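Local structure of protein DUF199/WhiA (Thermotoga maritima, 3HYJ) at residues Leu110-Leu115 against Asp153-Asn158. The protein probably takes part in cell division and chromosome segregation and binds DNA, this chain being its N-terminal, degenerate LAGLIDADG homing-endonuclease domain. Residues are numbered along the deposited sequence; the frame is centred on the assembly and turned at random.
Sequences LFVSFL and DFFNIN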
loop_
_atom_site.group_PDB
_atom_site.type_symbol
_atom_site.label_atom_id
_atom_site.label_comp_id
_atom_site.label_asym_id
_atom_site.label_seq_id
_atom_site.Cartn_x
_atom_site.Cartn_y
_atom_site.Cartn_z
ATOM N N LEU A 110 -7.361 -7.172 9.898
ATOM C CA LEU A 110 -5.984 -7.343 9.447
ATOM C C LEU A 110 -5.941 -7.166 7.934
ATOM O O LEU A 110 -4.996 -6.612 7.396
ATOM C CB LEU A 110 -5.393 -8.702 9.858
ATOM C CG LEU A 110 -5.306 -9.040 11.357
ATOM C CD1 LEU A 110 -4.402 -10.265 11.592
ATOM C CD2 LEU A 110 -4.822 -7.874 12.196
ATOM N N PHE A 111 -6.977 -7.620 7.247
ATOM C CA PHE A 111 -7.017 -7.483 5.809
ATOM C C PHE A 111 -7.077 -6.037 5.435
ATOM O O PHE A 111 -6.301 -5.575 4.598
ATOM C CB PHE A 111 -8.210 -8.195 5.190
ATOM C CG PHE A 111 -8.157 -8.232 3.697
ATOM C CD1 PHE A 111 -7.026 -8.701 3.050
ATOM C CD2 PHE A 111 -9.220 -7.795 2.937
ATOM C CE1 PHE A 111 -6.965 -8.745 1.667
ATOM C CE2 PHE A 111 -9.170 -7.844 1.553
ATOM C CZ PHE A 111 -8.039 -8.322 0.915
ATOM N N VAL A 112 -8.002 -5.312 6.034
ATOM C CA VAL A 112 -8.070 -3.883 5.794
ATOM C C VAL A 112 -6.696 -3.251 5.985
ATOM O O VAL A 112 -6.255 -2.477 5.134
ATOM C CB VAL A 112 -9.098 -3.212 6.698
ATOM C CG1 VAL A 112 -8.569 -1.901 7.228
ATOM C CG2 VAL A 112 -10.397 -3.041 5.935
ATOM N N SER A 113 -6.013 -3.587 7.079
ATOM C CA SER A 113 -4.686 -3.020 7.350
ATOM C C SER A 113 -3.696 -3.372 6.244
ATOM O O SER A 113 -2.841 -2.573 5.873
ATOM C CB SER A 113 -4.143 -3.491 8.693
ATOM O OG SER A 113 -4.714 -2.763 9.766
ATOM N N PHE A 114 -3.842 -4.568 5.710
ATOM C CA PHE A 114 -2.992 -5.041 4.645
ATOM C C PHE A 114 -3.287 -4.326 3.314
ATOM O O PHE A 114 -2.380 -3.994 2.553
ATOM C CB PHE A 114 -3.195 -6.532 4.522
ATOM C CG PHE A 114 -2.418 -7.163 3.430
ATOM C CD1 PHE A 114 -1.053 -7.322 3.540
ATOM C CD2 PHE A 114 -3.052 -7.653 2.304
ATOM C CE1 PHE A 114 -0.327 -7.951 2.536
ATOM C CE2 PHE A 114 -2.339 -8.285 1.302
ATOM C CZ PHE A 114 -0.980 -8.430 1.407
ATOM N N LEU A 115 -4.556 -4.083 3.024
ATOM C CA LEU A 115 -4.906 -3.344 1.811
ATOM C C LEU A 115 -4.318 -1.960 1.896
ATOM O O LEU A 115 -3.822 -1.444 0.904
ATOM C CB LEU A 115 -6.416 -3.201 1.637
ATOM C CG LEU A 115 -7.202 -4.488 1.474
ATOM C CD1 LEU A 115 -8.727 -4.193 1.557
ATOM C CD2 LEU A 115 -6.803 -5.169 0.185
ATOM N N ASP A 153 -15.133 -11.658 -1.026
ATOM C CA ASP A 153 -15.643 -12.143 0.256
ATOM C C ASP A 153 -16.142 -11.099 1.263
ATOM O O ASP A 153 -17.303 -11.142 1.703
ATOM C CB ASP A 153 -14.552 -13.002 0.932
ATOM C CG ASP A 153 -14.533 -14.454 0.422
ATOM O OD1 ASP A 153 -13.958 -15.319 1.127
ATOM O OD2 ASP A 153 -15.096 -14.732 -0.667
ATOM N N PHE A 154 -15.250 -10.201 1.664
ATOM C CA PHE A 154 -15.560 -9.225 2.706
ATOM C C PHE A 154 -16.300 -8.031 2.147
ATOM O O PHE A 154 -17.144 -7.460 2.829
ATOM C CB PHE A 154 -14.294 -8.711 3.394
ATOM C CG PHE A 154 -13.531 -9.761 4.153
ATOM C CD1 PHE A 154 -14.174 -10.635 5.019
ATOM C CD2 PHE A 154 -12.149 -9.848 4.032
ATOM C CE1 PHE A 154 -13.463 -11.590 5.727
ATOM C CE2 PHE A 154 -11.436 -10.799 4.739
ATOM C CZ PHE A 154 -12.100 -11.674 5.592
ATOM N N PHE A 155 -15.978 -7.636 0.918
ATOM C CA PHE A 155 -16.477 -6.362 0.397
ATOM C C PHE A 155 -17.324 -6.454 -0.835
ATOM O O PHE A 155 -17.849 -5.445 -1.271
ATOM C CB PHE A 155 -15.326 -5.401 0.140
ATOM C CG PHE A 155 -14.576 -5.048 1.370
ATOM C CD1 PHE A 155 -15.166 -4.270 2.336
ATOM C CD2 PHE A 155 -13.296 -5.504 1.569
ATOM C CE1 PHE A 155 -14.491 -3.952 3.499
ATOM C CE2 PHE A 155 -12.608 -5.179 2.721
ATOM C CZ PHE A 155 -13.212 -4.407 3.693
ATOM N N ASN A 156 -17.466 -7.654 -1.380
ATOM C CA ASN A 156 -18.223 -7.851 -2.595
ATOM C C ASN A 156 -17.548 -7.119 -3.770
ATOM O O ASN A 156 -18.181 -6.828 -4.793
ATOM C CB ASN A 156 -19.670 -7.398 -2.388
ATOM C CG ASN A 156 -20.592 -7.862 -3.487
ATOM O OD1 ASN A 156 -20.318 -8.849 -4.172
ATOM N ND2 ASN A 156 -21.696 -7.149 -3.664
ATOM N N ILE A 157 -16.247 -6.864 -3.616
ATOM C CA ILE A 157 -15.474 -6.085 -4.574
ATOM C C ILE A 157 -14.890 -7.000 -5.640
ATOM O O ILE A 157 -14.163 -7.939 -5.331
ATOM C CB ILE A 157 -14.298 -5.337 -3.903
ATOM C CG1 ILE A 157 -14.786 -4.098 -3.130
ATOM C CG2 ILE A 157 -13.293 -4.932 -4.943
ATOM C CD1 ILE A 157 -13.672 -3.362 -2.341
ATOM N N ASN A 158 -15.208 -6.715 -6.897
ATOM C CA ASN A 158 -14.660 -7.473 -8.013
ATOM C C ASN A 158 -13.324 -6.865 -8.428
ATOM O O ASN A 158 -13.283 -5.759 -9.009
ATOM C CB ASN A 158 -15.615 -7.434 -9.194
ATOM C CG ASN A 158 -17.021 -7.851 -8.820
ATOM O OD1 ASN A 158 -17.255 -8.953 -8.324
ATOM N ND2 ASN A 158 -17.960 -6.960 -9.050
#
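Phe111 and Phe154 pair their rings, with CD2 of Phe111 lying 3.7 Å from CD2 of Phe154. The ring centroids of Phe111 and Phe154 are 5.9 Å apart and their planes meet at 51°, an inclined pairing that is neither a stack nor a T. The CB of Phe111 points toward 153-158, and with CG anti to the backbone N (chi1 -172°) the ring extends to Phe154; its CD2 arrives at the edge of the Phe154 ring, near that ring's plane. Phe155 adds a third ring, the second from 153-158, whose CE2 sits 4.3 Å from CD2 of Phe111, near the Phe111 plane and at its edge. Helix 108-122, which leads into strand 123-125, is consistent with the second LAGLIDADG helix, packed against helix 25-39 through Leu110, Ser113 and Phe114; on its other flank comes the C-terminal end of helix 141-155. Aliphatic contacts complete the interface. CG2 of Val112 meets the edge of the Phe155 ring, 3.8 Å from CZ, while CD1 of Leu115 approaches CE2 of Phe155 obliquely at 4.2 Å. Within 110-115, Leu115 CG, one turn on, sits 3.9 Å above one face of the Phe111 ring, displaced toward the rim. Val180 and Ala184 of helix 175-184 also touch Phe155.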